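Local coordinates for NanU sialic acid binding protein (Bacteroides fragilis, PDB 4L7T) that binds sialic acid with high affinity as a SusD-like protein of the outer membrane, probably in partnership with the outer-membrane protein NanO, at residues G200-S205 / I268-N273; N364-V369 / D382-R387; S193-K198 / S243-S248; K189-D194 / W204-T209. All coordinates share one frame; numbering follows the deposited sequence.

Contact 1 (G200-S205 / I268-N273); sequences GRYYWS and IFSIRN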
loop_
_atom_site.group_PDB
_atom_site.type_symbol
_atom_site.label_atom_id
_atom_site.label_comp_id
_atom_site.label_asym_id
_atom_site.label_seq_id
_atom_site.Cartn_x
_atom_site.Cartn_y
_atom_site.Cartn_z
ATOM N N GLY A 200 13.349 -9.211 11.426
ATOM C CA GLY A 200 13.333 -7.797 11.152
ATOM C C GLY A 200 11.984 -7.370 10.500
ATOM O O GLY A 200 11.142 -8.181 10.246
ATOM N N ARG A 201 11.822 -6.062 10.364
ATOM C CA ARG A 201 10.516 -5.479 9.908
ATOM C C ARG A 201 10.314 -5.571 8.385
ATOM O O ARG A 201 9.248 -5.176 7.913
ATOM C CB ARG A 201 10.362 -4.052 10.405
ATOM C CG ARG A 201 10.325 -3.957 12.022
ATOM C CD ARG A 201 10.745 -2.565 12.537
ATOM N NE ARG A 201 10.972 -2.669 13.997
ATOM C CZ ARG A 201 10.047 -2.476 14.949
ATOM N NH1 ARG A 201 8.767 -2.149 14.641
ATOM N NH2 ARG A 201 10.399 -2.593 16.260
ATOM N N TYR A 202 11.323 -6.138 7.681
ATOM C CA TYR A 202 11.150 -6.424 6.266
ATOM C C TYR A 202 10.886 -7.887 5.989
ATOM O O TYR A 202 10.923 -8.280 4.804
ATOM C CB TYR A 202 12.442 -6.106 5.531
ATOM C CG TYR A 202 13.099 -4.805 5.676
ATOM C CD1 TYR A 202 12.588 -3.679 5.032
ATOM C CD2 TYR A 202 14.316 -4.695 6.351
ATOM C CE1 TYR A 202 13.238 -2.472 5.086
ATOM C CE2 TYR A 202 14.989 -3.470 6.402
ATOM C CZ TYR A 202 14.437 -2.371 5.757
ATOM O OH TYR A 202 15.028 -1.147 5.785
ATOM N N TYR A 203 10.501 -8.672 7.012
ATOM C CA TYR A 203 10.021 -10.030 6.925
ATOM C C TYR A 203 8.708 -10.122 7.620
ATOM O O TYR A 203 8.479 -9.387 8.635
ATOM C CB TYR A 203 11.040 -11.063 7.559
ATOM C CG TYR A 203 12.232 -11.234 6.603
ATOM C CD1 TYR A 203 12.240 -12.268 5.696
ATOM C CD2 TYR A 203 13.237 -10.304 6.583
ATOM C CE1 TYR A 203 13.281 -12.402 4.772
ATOM C CE2 TYR A 203 14.303 -10.412 5.622
ATOM C CZ TYR A 203 14.266 -11.444 4.729
ATOM O OH TYR A 203 15.308 -11.604 3.817
ATOM N N TRP A 204 7.876 -11.068 7.191
ATOM C CA TRP A 204 6.574 -11.202 7.798
ATOM C C TRP A 204 6.679 -11.635 9.286
ATOM O O TRP A 204 7.646 -12.306 9.689
ATOM C CB TRP A 204 5.727 -12.189 6.963
ATOM C CG TRP A 204 4.258 -12.058 7.226
ATOM C CD1 TRP A 204 3.549 -12.682 8.171
ATOM C CD2 TRP A 204 3.350 -11.170 6.530
ATOM N NE1 TRP A 204 2.168 -12.302 8.083
ATOM C CE2 TRP A 204 2.048 -11.409 7.057
ATOM C CE3 TRP A 204 3.501 -10.289 5.460
ATOM C CZ2 TRP A 204 0.889 -10.704 6.609
ATOM C CZ3 TRP A 204 2.327 -9.575 4.998
ATOM C CH2 TRP A 204 1.073 -9.788 5.587
ATOM N N SER A 205 5.720 -11.228 10.102
ATOM C CA SER A 205 5.795 -11.451 11.600
ATOM C C SER A 205 4.348 -11.546 12.108
ATOM O O SER A 205 3.384 -11.314 11.335
ATOM C CB SER A 205 6.498 -10.275 12.271
ATOM O OG SER A 205 5.715 -9.095 12.150
ATOM N N ILE A 268 5.797 -1.982 10.663
ATOM C CA ILE A 268 5.351 -3.331 10.991
ATOM C C ILE A 268 5.781 -4.257 9.872
ATOM O O ILE A 268 6.431 -5.274 10.170
ATOM C CB ILE A 268 3.826 -3.430 11.308
ATOM C CG1 ILE A 268 3.513 -2.551 12.537
ATOM C CG2 ILE A 268 3.375 -4.895 11.398
ATOM C CD1 ILE A 268 1.920 -2.451 12.719
ATOM N N PHE A 269 5.510 -3.903 8.605
ATOM C CA PHE A 269 6.073 -4.771 7.517
ATOM C C PHE A 269 6.359 -3.872 6.294
ATOM O O PHE A 269 5.517 -3.021 5.967
ATOM C CB PHE A 269 5.076 -5.890 7.156
ATOM C CG PHE A 269 5.507 -6.712 6.000
ATOM C CD1 PHE A 269 6.716 -7.400 6.064
ATOM C CD2 PHE A 269 4.776 -6.754 4.833
ATOM C CE1 PHE A 269 7.176 -8.160 4.952
ATOM C CE2 PHE A 269 5.237 -7.497 3.704
ATOM C CZ PHE A 269 6.456 -8.194 3.788
ATOM N N SER A 270 7.580 -3.921 5.743
ATOM C CA SER A 270 7.935 -3.061 4.598
ATOM C C SER A 270 8.608 -3.902 3.567
ATOM O O SER A 270 9.228 -4.906 3.895
ATOM C CB SER A 270 8.870 -1.979 5.100
ATOM O OG SER A 270 9.221 -0.986 4.155
ATOM N N ILE A 271 8.452 -3.504 2.308
ATOM C CA ILE A 271 9.206 -4.112 1.189
ATOM C C ILE A 271 10.546 -3.458 1.132
ATOM O O ILE A 271 10.688 -2.277 1.008
ATOM C CB ILE A 271 8.446 -3.854 -0.104
ATOM C CG1 ILE A 271 7.072 -4.489 -0.063
ATOM C CG2 ILE A 271 9.287 -4.437 -1.294
ATOM C CD1 ILE A 271 6.965 -5.886 0.157
ATOM N N ARG A 272 11.640 -4.238 1.289
ATOM C CA ARG A 272 12.956 -3.699 1.290
ATOM C C ARG A 272 13.492 -3.655 -0.144
ATOM O O ARG A 272 13.541 -4.691 -0.828
ATOM C CB ARG A 272 13.999 -4.524 2.122
ATOM C CG ARG A 272 15.357 -3.642 2.299
ATOM C CD ARG A 272 16.519 -4.344 3.024
ATOM N NE ARG A 272 17.054 -5.427 2.218
ATOM C CZ ARG A 272 18.297 -5.501 1.744
ATOM N NH1 ARG A 272 19.204 -4.567 2.033
ATOM N NH2 ARG A 272 18.631 -6.539 0.993
ATOM N N ASN A 273 13.812 -2.441 -0.510
ATOM C CA ASN A 273 14.494 -2.063 -1.746
ATOM C C ASN A 273 15.941 -1.691 -1.349
ATOM O O ASN A 273 16.240 -1.139 -0.253
ATOM C CB ASN A 273 13.756 -0.883 -2.453
ATOM C CG ASN A 273 12.302 -1.229 -2.780
ATOM O OD1 ASN A 273 11.376 -0.473 -2.384
ATOM N ND2 ASN A 273 12.039 -2.427 -3.362
HETATM O O HOH W 1 10.210 -7.247 2.555
HETATM O O HOH W 2 6.397 -8.048 9.811
#
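R201 and S270 join the two segments through one backbone hydrogen bond, S270 N to R201 O, 3.0 Å long and received in the plane of the carbonyl. The same oxygen is approached by F269 CA at 3.2 Å, and S270 O in turn meets Y202 CA, two CA-H...O contacts. Water extends this backbone pairing at both ends: one molecule donates to Y202 O and S270 O, another donates to Y203 O and I268 O and accepts from S205 OG. The side chains pack in two places, both built on aromatic rings. R272 lays its aliphatic chain over one face of the Y202 ring in a CH-pi contact, CB 3.7 Å from the ring centroid; its guanidinium pairs with E277, while Y202 OH bonds to D382. W204 CG lies anti to the backbone N (chi1 -161°); the CE3 edge of the indole meets the face of F269, a T-shaped pair with centroids 5.0 Å apart and planes at 63°. The contact joins the loop between helices 173-191 and 206-223 to strand 267-271, which pairs antiparallel with strand 383-387, the pairing interrupted by a classic beta bulge where I268 and F269 both face Y386; helices 33-48 and 121-146 pack alongside.

Contact 2 (N364-V369 / D382-R387); sequences NKYQGV and DYPIYR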
loop_
_atom_site.group_PDB
_atom_site.type_symbol
_atom_site.label_atom_id
_atom_site.label_comp_id
_atom_site.label_asym_id
_atom_site.label_seq_id
_atom_site.Cartn_x
_atom_site.Cartn_y
_atom_site.Cartn_z
ATOM N N ASN A 364 6.813 13.838 -2.797
ATOM C CA ASN A 364 8.066 14.055 -2.014
ATOM C C ASN A 364 8.243 13.040 -0.875
ATOM O O ASN A 364 9.156 13.138 -0.034
ATOM C CB ASN A 364 8.085 15.449 -1.459
ATOM C CG ASN A 364 9.497 15.909 -0.994
ATOM O OD1 ASN A 364 10.543 15.623 -1.628
ATOM N ND2 ASN A 364 9.516 16.561 0.176
ATOM N N LYS A 365 7.345 12.080 -0.850
ATOM C CA LYS A 365 7.381 11.092 0.277
ATOM C C LYS A 365 8.610 10.161 0.178
ATOM O O LYS A 365 9.148 9.725 1.219
ATOM C CB LYS A 365 6.100 10.245 0.302
ATOM C CG LYS A 365 6.111 9.229 1.504
ATOM C CD LYS A 365 4.698 8.683 1.749
ATOM C CE LYS A 365 3.796 9.721 2.555
ATOM N NZ LYS A 365 2.392 9.074 2.838
ATOM N N TYR A 366 9.065 9.886 -1.051
ATOM C CA TYR A 366 10.170 8.923 -1.311
ATOM C C TYR A 366 11.252 9.694 -2.055
ATOM O O TYR A 366 11.099 10.043 -3.277
ATOM C CB TYR A 366 9.728 7.746 -2.117
ATOM C CG TYR A 366 8.500 6.985 -1.566
ATOM C CD1 TYR A 366 8.585 6.287 -0.396
ATOM C CD2 TYR A 366 7.309 7.048 -2.202
ATOM C CE1 TYR A 366 7.451 5.590 0.170
ATOM C CE2 TYR A 366 6.140 6.392 -1.715
ATOM C CZ TYR A 366 6.219 5.697 -0.516
ATOM O OH TYR A 366 5.157 5.002 -0.055
ATOM N N GLN A 367 12.287 10.062 -1.306
ATOM C CA GLN A 367 13.304 10.997 -1.873
ATOM C C GLN A 367 14.535 10.257 -2.357
ATOM O O GLN A 367 15.353 10.864 -2.985
ATOM C CB GLN A 367 13.639 12.149 -0.934
ATOM C CG GLN A 367 12.462 13.021 -0.601
ATOM C CD GLN A 367 12.762 14.127 0.338
ATOM O OE1 GLN A 367 12.056 14.347 1.318
ATOM N NE2 GLN A 367 13.751 14.902 0.005
ATOM N N GLY A 368 14.611 8.935 -2.143
ATOM C CA GLY A 368 15.798 8.180 -2.617
ATOM C C GLY A 368 17.081 8.686 -1.980
ATOM O O GLY A 368 17.063 9.274 -0.891
ATOM N N VAL A 369 18.204 8.461 -2.671
ATOM C CA VAL A 369 19.513 8.748 -2.113
ATOM C C VAL A 369 20.350 9.135 -3.325
ATOM O O VAL A 369 20.160 8.587 -4.424
ATOM C CB VAL A 369 20.058 7.515 -1.368
ATOM C CG1 VAL A 369 20.131 6.244 -2.231
ATOM C CG2 VAL A 369 21.389 7.835 -0.563
ATOM N N ASP A 382 12.396 2.059 1.085
ATOM C CA ASP A 382 11.570 0.908 1.222
ATOM C C ASP A 382 10.104 1.350 0.911
ATOM O O ASP A 382 9.820 2.516 0.979
ATOM C CB ASP A 382 11.639 0.440 2.675
ATOM C CG ASP A 382 13.049 0.069 3.070
ATOM O OD1 ASP A 382 13.773 -0.537 2.214
ATOM O OD2 ASP A 382 13.420 0.403 4.238
ATOM N N TYR A 383 9.294 0.391 0.519
ATOM C CA TYR A 383 7.858 0.651 0.293
ATOM C C TYR A 383 7.119 0.047 1.507
ATOM O O TYR A 383 6.932 -1.130 1.588
ATOM C CB TYR A 383 7.409 0.045 -1.059
ATOM C CG TYR A 383 5.954 0.280 -1.304
ATOM C CD1 TYR A 383 5.513 1.614 -1.345
ATOM C CD2 TYR A 383 5.118 -0.752 -1.513
ATOM C CE1 TYR A 383 4.121 1.894 -1.571
ATOM C CE2 TYR A 383 3.707 -0.522 -1.716
ATOM C CZ TYR A 383 3.280 0.839 -1.781
ATOM O OH TYR A 383 1.901 0.981 -1.943
ATOM N N PRO A 384 6.520 0.903 2.378
ATOM C CA PRO A 384 5.915 0.313 3.624
ATOM C C PRO A 384 4.572 -0.295 3.286
ATOM O O PRO A 384 3.804 0.300 2.515
ATOM C CB PRO A 384 5.669 1.506 4.557
ATOM C CG PRO A 384 5.702 2.727 3.684
ATOM C CD PRO A 384 6.626 2.347 2.438
ATOM N N ILE A 385 4.287 -1.463 3.794
ATOM C CA ILE A 385 2.980 -2.107 3.656
ATOM C C ILE A 385 2.118 -1.833 4.884
ATOM O O ILE A 385 0.949 -1.433 4.753
ATOM C CB ILE A 385 3.163 -3.689 3.482
ATOM C CG1 ILE A 385 4.016 -3.947 2.214
ATOM C CG2 ILE A 385 1.870 -4.406 3.474
ATOM C CD1 ILE A 385 3.367 -3.466 0.816
ATOM N N TYR A 386 2.702 -2.038 6.087
ATOM C CA TYR A 386 1.962 -1.802 7.333
ATOM C C TYR A 386 2.831 -1.010 8.268
ATOM O O TYR A 386 4.025 -1.368 8.529
ATOM C CB TYR A 386 1.639 -3.093 8.053
ATOM C CG TYR A 386 0.628 -3.962 7.338
ATOM C CD1 TYR A 386 -0.520 -3.443 6.785
ATOM C CD2 TYR A 386 0.816 -5.371 7.281
ATOM C CE1 TYR A 386 -1.469 -4.238 6.188
ATOM C CE2 TYR A 386 -0.142 -6.170 6.682
ATOM C CZ TYR A 386 -1.282 -5.600 6.144
ATOM O OH TYR A 386 -2.211 -6.488 5.572
ATOM N N ARG A 387 2.265 0.121 8.734
ATOM C CA ARG A 387 2.964 0.828 9.833
ATOM C C ARG A 387 2.052 1.225 10.923
ATOM O O ARG A 387 0.867 0.998 10.810
ATOM C CB ARG A 387 3.720 1.994 9.328
ATOM C CG ARG A 387 2.968 2.949 8.623
ATOM C CD ARG A 387 3.987 3.909 7.917
ATOM N NE ARG A 387 3.280 4.962 7.074
ATOM C CZ ARG A 387 2.752 6.093 7.539
ATOM N NH1 ARG A 387 2.754 6.381 8.883
ATOM N NH2 ARG A 387 2.104 6.908 6.689
#
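The short strand 383-387, paired antiparallel with strand 267-271, receives Y366 at its beginning: this tyrosine reaches across from the loop that follows strand 356-363 and ends among D382, Y383 and P384. CG of Y366 lies anti to the carbonyl carbon (chi1 -53°). OH, at the far end of the ring, sits 3.6 Å from Y383 CE1, at the edge of that ring and near its plane, while the carbons behind it add a looser apolar contact, Y366 CZ to Y383 CD1 at 4.2 Å. P384 meets the phenol tip to tip; its CD lies near the plane of the Y366 ring, 4.0 Å from CE1. D382 adds its carbonyl oxygen, 4.0 Å from Y366 CE1 and oblique to the ring. The phenol OH is hydrogen-bonded to F466 O, so the tyrosine links the strand to a further part of the chain. Beyond P384 the strand is broken by a classic beta bulge, I385 and Y386 both facing F269 of the partner strand, before R387 takes the N-cap position of helix 388-401. Here the contact turns from apolar to electrostatic. K365 sends its NZ to within 4.4 Å of R387 NH2, two like charges that share E467, whose OE2 forms salt bridges with both; its negative charge would be expected to offset their repulsion. K365 NZ also bonds to M465 O, and R387 NH1 has salt bridges with E266 and E463. K365 CG, meanwhile, lies 4.0 Å above the centre of the Y366 ring.

Contact 3 (S193-K198 / S243-S248); sequences SDYSFK and SNANVS. With EDO (1,2-ethanediol), chain G.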
loop_
_atom_site.group_PDB
_atom_site.type_symbol
_atom_site.label_atom_id
_atom_site.label_comp_id
_atom_site.label_asym_id
_atom_site.label_seq_id
_atom_site.Cartn_x
_atom_site.Cartn_y
_atom_site.Cartn_z
ATOM N N SER A 193 2.510 -17.113 20.635
ATOM C CA SER A 193 2.518 -15.830 21.272
ATOM C C SER A 193 3.747 -14.996 20.935
ATOM O O SER A 193 4.006 -14.018 21.626
ATOM C CB SER A 193 2.454 -16.007 22.803
ATOM O OG SER A 193 3.518 -16.811 23.235
ATOM N N ASP A 194 4.509 -15.350 19.883
ATOM C CA ASP A 194 5.746 -14.622 19.567
ATOM C C ASP A 194 5.397 -13.403 18.693
ATOM O O ASP A 194 5.154 -13.562 17.480
ATOM C CB ASP A 194 6.706 -15.610 18.846
ATOM C CG ASP A 194 8.065 -15.024 18.518
ATOM O OD1 ASP A 194 8.335 -13.855 18.843
ATOM O OD2 ASP A 194 8.965 -15.728 17.955
ATOM N N TYR A 195 5.409 -12.211 19.276
ATOM C CA TYR A 195 5.229 -10.972 18.493
ATOM C C TYR A 195 6.530 -10.311 18.109
ATOM O O TYR A 195 6.561 -9.124 17.704
ATOM C CB TYR A 195 4.352 -9.961 19.313
ATOM C CG TYR A 195 2.868 -10.204 19.210
ATOM C CD1 TYR A 195 2.066 -9.339 18.445
ATOM C CD2 TYR A 195 2.272 -11.292 19.818
ATOM C CE1 TYR A 195 0.719 -9.526 18.357
ATOM C CE2 TYR A 195 0.849 -11.538 19.668
ATOM C CZ TYR A 195 0.113 -10.618 18.912
ATOM O OH TYR A 195 -1.266 -10.854 18.764
ATOM N N SER A 196 7.662 -11.022 18.221
ATOM C CA SER A 196 8.907 -10.393 17.868
ATOM C C SER A 196 9.023 -10.264 16.345
ATOM O O SER A 196 8.406 -11.028 15.582
ATOM C CB SER A 196 10.125 -11.220 18.394
ATOM O OG SER A 196 10.245 -12.411 17.623
ATOM N N PHE A 197 9.862 -9.336 15.916
ATOM C CA PHE A 197 10.210 -9.324 14.480
ATOM C C PHE A 197 11.498 -10.187 14.308
ATOM O O PHE A 197 12.596 -9.644 14.249
ATOM C CB PHE A 197 10.435 -7.907 14.058
ATOM C CG PHE A 197 9.195 -7.054 14.225
ATOM C CD1 PHE A 197 8.213 -7.042 13.227
ATOM C CD2 PHE A 197 9.046 -6.226 15.336
ATOM C CE1 PHE A 197 7.064 -6.238 13.356
ATOM C CE2 PHE A 197 7.884 -5.424 15.504
ATOM C CZ PHE A 197 6.900 -5.419 14.482
ATOM N N LYS A 198 11.312 -11.482 14.252
ATOM C CA LYS A 198 12.495 -12.391 14.338
ATOM C C LYS A 198 13.528 -12.102 13.273
ATOM O O LYS A 198 14.743 -12.067 13.550
ATOM C CB LYS A 198 12.023 -13.823 14.282
ATOM C CG LYS A 198 13.173 -14.839 14.329
ATOM C CD LYS A 198 12.536 -16.213 14.151
ATOM C CE LYS A 198 13.623 -17.348 14.331
ATOM N NZ LYS A 198 13.027 -18.693 14.186
ATOM N N SER A 243 -0.793 -3.760 22.222
ATOM C CA SER A 243 -0.316 -4.285 23.497
ATOM C C SER A 243 1.024 -4.963 23.347
ATOM O O SER A 243 1.937 -4.662 24.124
ATOM C CB SER A 243 -1.341 -5.240 24.105
ATOM O OG SER A 243 -1.617 -6.371 23.282
ATOM N N ASN A 244 1.138 -5.861 22.362
ATOM C CA ASN A 244 2.295 -6.833 22.371
ATOM C C ASN A 244 3.468 -6.580 21.447
ATOM O O ASN A 244 4.538 -7.272 21.578
ATOM C CB ASN A 244 1.809 -8.243 22.082
ATOM C CG ASN A 244 0.706 -8.706 23.075
ATOM O OD1 ASN A 244 -0.109 -9.540 22.705
ATOM N ND2 ASN A 244 0.611 -8.078 24.264
ATOM N N ALA A 245 3.281 -5.709 20.467
ATOM C CA ALA A 245 4.357 -5.520 19.500
ATOM C C ALA A 245 5.217 -4.320 19.833
ATOM O O ALA A 245 4.713 -3.282 20.355
ATOM C CB ALA A 245 3.760 -5.323 18.081
ATOM N N ASN A 246 6.517 -4.391 19.457
ATOM C CA ASN A 246 7.353 -3.212 19.715
ATOM C C ASN A 246 7.207 -2.149 18.596
ATOM O O ASN A 246 7.903 -2.183 17.597
ATOM C CB ASN A 246 8.840 -3.586 19.794
ATOM C CG ASN A 246 9.690 -2.353 20.041
ATOM O OD1 ASN A 246 9.163 -1.308 20.442
ATOM N ND2 ASN A 246 10.960 -2.451 19.756
ATOM N N VAL A 247 6.231 -1.271 18.762
ATOM C CA VAL A 247 5.889 -0.276 17.762
ATOM C C VAL A 247 5.622 1.055 18.404
ATOM O O VAL A 247 5.181 1.095 19.567
ATOM C CB VAL A 247 4.579 -0.683 16.996
ATOM C CG1 VAL A 247 4.909 -1.857 15.938
ATOM C CG2 VAL A 247 3.376 -1.021 17.934
ATOM N N SER A 248 5.917 2.132 17.694
ATOM C CA SER A 248 5.746 3.464 18.202
ATOM C C SER A 248 5.640 4.397 17.002
ATOM O O SER A 248 6.286 4.120 15.964
ATOM C CB SER A 248 7.026 3.814 18.984
ATOM O OG SER A 248 6.862 5.065 19.582
HETATM C C1 EDO G . 11.562 -7.036 17.830
HETATM O O1 EDO G . 12.005 -8.342 17.528
HETATM C C2 EDO G . 10.395 -7.186 18.766
HETATM O O2 EDO G . 10.588 -6.202 19.775
HETATM O O HOH W 3 7.693 -6.807 18.749
#
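Y195 receives on one face of its ring not another aromatic group but the CB of an asparagine, N244, in a CH-pi contact 3.7 Å from the ring centroid and only 15° off the normal. The asparagine is the last residue of helix 227-244, so the phenol packs on that helix's C-terminal end. The N244 amide stands steeply to the ring, planes 80° apart, with OD1 3.8 Å from Y195 CE2; Y195 OH is hydrogen-bonded to S240, one turn earlier in the helix. An Asx turn spans Y195: D194 OD1 accepts from S196 N on its anti side and from S196 OG on its syn side, both tilted out of the carboxylate plane. Further on, F197 brings CZ to 4.3 Å from V247 CG1, which lies at the ring's edge, while N246 forms the centre of an inverse gamma turn. Between the two backbones a water donates to Y195 O and accepts from N246 N, each at 2.8 Å. At this partly exposed surface lies a 1,2-ethanediol, probably from the crystallisation liquor, whose O1 accepts a hydrogen bond of 2.9 Å from F197 N.

Contact 4 (K189-D194 / W204-T209); sequences KGFGSD and WSMAAT
F191 holds CG anti to its carbonyl carbon (chi1 -67°), and M206 holds CG anti to its backbone N (chi1 -177°) before bending at chi2 (61°); the two side chains slide past each other in opposite directions. The phenyl ring lies against the start of helix 206-223. M206 N stands 3.5 Å above the ring plane, over its centre, and on the same face S205 C is 3.4 Å from F191 CZ. M206 SD comes obliquely beside the ring, 3.9 Å from F191 CD2, a Met-aromatic contact, and M206 CE extends to 3.3 Å from G192 O. At the ring's edge lie W204 CD1, 4.0 Å from F191 CZ, and T209 OG1, near the plane. T209 OG1 accepts from W204 NE1 at 2.8 Å, close to the indole plane, which ties the tryptophan to the helix's first turn; the same oxygen is hydrogen-bonded to S187 of helix 173-191. S205, the N-cap residue, accepts T209 N at its carbonyl O in that turn. After F191 the chain leaves helix 173-191 at G192, with positive phi, in a type II' turn closed by D194 N to F191 O. A water then bridges the segments, donating to D194 O and accepting from M206 N. Here the C-terminal end of helix 173-191 packs on the N-terminal end of helix 206-223, with Y126 of helix 121-146 meeting F191 edge-to-face and strand 267-271 touching A207 and A208.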
loop_
_atom_site.group_PDB
_atom_site.type_symbol
_atom_site.label_atom_id
_atom_site.label_comp_id
_atom_site.label_asym_id
_atom_site.label_seq_id
_atom_site.Cartn_x
_atom_site.Cartn_y
_atom_site.Cartn_z
ATOM N N LYS A 189 -1.410 -19.694 14.465
ATOM C CA LYS A 189 -0.976 -20.937 15.111
ATOM C C LYS A 189 0.552 -21.060 15.037
ATOM O O LYS A 189 1.199 -21.484 16.058
ATOM C CB LYS A 189 -1.693 -22.138 14.504
ATOM C CG LYS A 189 -1.403 -23.466 15.260
ATOM C CD LYS A 189 -1.910 -24.655 14.469
ATOM C CE LYS A 189 -1.590 -25.969 15.235
ATOM N NZ LYS A 189 -2.720 -26.316 16.087
ATOM N N GLY A 190 1.162 -20.690 13.889
ATOM C CA GLY A 190 2.604 -20.850 13.718
ATOM C C GLY A 190 3.337 -19.898 14.654
ATOM O O GLY A 190 4.309 -20.265 15.358
ATOM N N PHE A 191 2.888 -18.631 14.710
ATOM C CA PHE A 191 3.601 -17.724 15.589
ATOM C C PHE A 191 3.405 -17.942 17.065
ATOM O O PHE A 191 4.283 -17.536 17.849
ATOM C CB PHE A 191 3.229 -16.268 15.262
ATOM C CG PHE A 191 3.702 -15.816 13.911
ATOM C CD1 PHE A 191 5.102 -15.814 13.592
ATOM C CD2 PHE A 191 2.786 -15.331 12.944
ATOM C CE1 PHE A 191 5.602 -15.342 12.325
ATOM C CE2 PHE A 191 3.234 -14.905 11.706
ATOM C CZ PHE A 191 4.636 -14.869 11.355
ATOM N N GLY A 192 2.266 -18.483 17.438
ATOM C CA GLY A 192 1.908 -18.686 18.876
ATOM C C GLY A 192 1.766 -17.311 19.554
ATOM O O GLY A 192 1.038 -16.427 19.076
ATOM N N SER A 193 2.510 -17.113 20.635
ATOM C CA SER A 193 2.518 -15.830 21.272
ATOM C C SER A 193 3.747 -14.996 20.935
ATOM O O SER A 193 4.006 -14.018 21.626
ATOM C CB SER A 193 2.454 -16.007 22.803
ATOM O OG SER A 193 3.518 -16.811 23.235
ATOM N N ASP A 194 4.509 -15.350 19.883
ATOM C CA ASP A 194 5.746 -14.622 19.567
ATOM C C ASP A 194 5.397 -13.403 18.693
ATOM O O ASP A 194 5.154 -13.562 17.480
ATOM C CB ASP A 194 6.706 -15.610 18.846
ATOM C CG ASP A 194 8.065 -15.024 18.518
ATOM O OD1 ASP A 194 8.335 -13.855 18.843
ATOM O OD2 ASP A 194 8.965 -15.728 17.955
ATOM N N TRP A 204 7.876 -11.068 7.191
ATOM C CA TRP A 204 6.574 -11.202 7.798
ATOM C C TRP A 204 6.679 -11.635 9.286
ATOM O O TRP A 204 7.646 -12.306 9.689
ATOM C CB TRP A 204 5.727 -12.189 6.963
ATOM C CG TRP A 204 4.258 -12.058 7.226
ATOM C CD1 TRP A 204 3.549 -12.682 8.171
ATOM C CD2 TRP A 204 3.350 -11.170 6.530
ATOM N NE1 TRP A 204 2.168 -12.302 8.083
ATOM C CE2 TRP A 204 2.048 -11.409 7.057
ATOM C CE3 TRP A 204 3.501 -10.289 5.460
ATOM C CZ2 TRP A 204 0.889 -10.704 6.609
ATOM C CZ3 TRP A 204 2.327 -9.575 4.998
ATOM C CH2 TRP A 204 1.073 -9.788 5.587
ATOM N N SER A 205 5.720 -11.228 10.102
ATOM C CA SER A 205 5.795 -11.451 11.600
ATOM C C SER A 205 4.348 -11.546 12.108
ATOM O O SER A 205 3.384 -11.314 11.335
ATOM C CB SER A 205 6.498 -10.275 12.271
ATOM O OG SER A 205 5.715 -9.095 12.150
ATOM N N MET A 206 4.175 -11.870 13.393
ATOM C CA MET A 206 2.834 -11.856 13.957
ATOM C C MET A 206 2.106 -10.517 13.838
ATOM O O MET A 206 0.898 -10.539 13.536
ATOM C CB MET A 206 2.906 -12.285 15.468
ATOM C CG MET A 206 1.545 -12.362 16.096
ATOM S SD MET A 206 0.365 -13.535 15.407
ATOM C CE MET A 206 -0.307 -14.256 16.926
ATOM N N ALA A 207 2.805 -9.407 14.045
ATOM C CA ALA A 207 2.112 -8.098 13.954
ATOM C C ALA A 207 1.583 -7.867 12.524
ATOM O O ALA A 207 0.556 -7.255 12.338
ATOM C CB ALA A 207 3.011 -6.991 14.325
ATOM N N ALA A 208 2.296 -8.324 11.499
ATOM C CA ALA A 208 1.790 -8.211 10.123
ATOM C C ALA A 208 0.537 -9.104 9.955
ATOM O O ALA A 208 -0.429 -8.685 9.342
ATOM C CB ALA A 208 2.898 -8.692 9.094
ATOM N N THR A 209 0.543 -10.333 10.506
ATOM C CA THR A 209 -0.647 -11.162 10.461
ATOM C C THR A 209 -1.791 -10.484 11.150
ATOM O O THR A 209 -2.920 -10.490 10.637
ATOM C CB THR A 209 -0.405 -12.601 11.083
ATOM O OG1 THR A 209 0.431 -13.282 10.110
ATOM C CG2 THR A 209 -1.692 -13.391 11.224
HETATM O O HOH W 4 6.280 -12.585 15.155
#

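Overall arrangement
From the N terminus, helix 173-191 ends in contact 4, which closes the short loop leading to helix 206-223. Contact 3 starts from that same loop, sharing S193 and D194 with contact 4, and reaches forward to the end of helix 227-244. Contact 1 starts later in the loop, sharing W204 and S205 with contact 4, and crosses contact 3 on its way to strand 267-271; R201 NH2 bonds to N246 O between them. Contact 2 follows in series, closing a loop of 12 residues ahead of strand 383-387. It meets contact 1 through the two-stranded sheet, where I268 N probably bonds to Y386 O, so the interhelical loop, helix ends and sheet form one connected region.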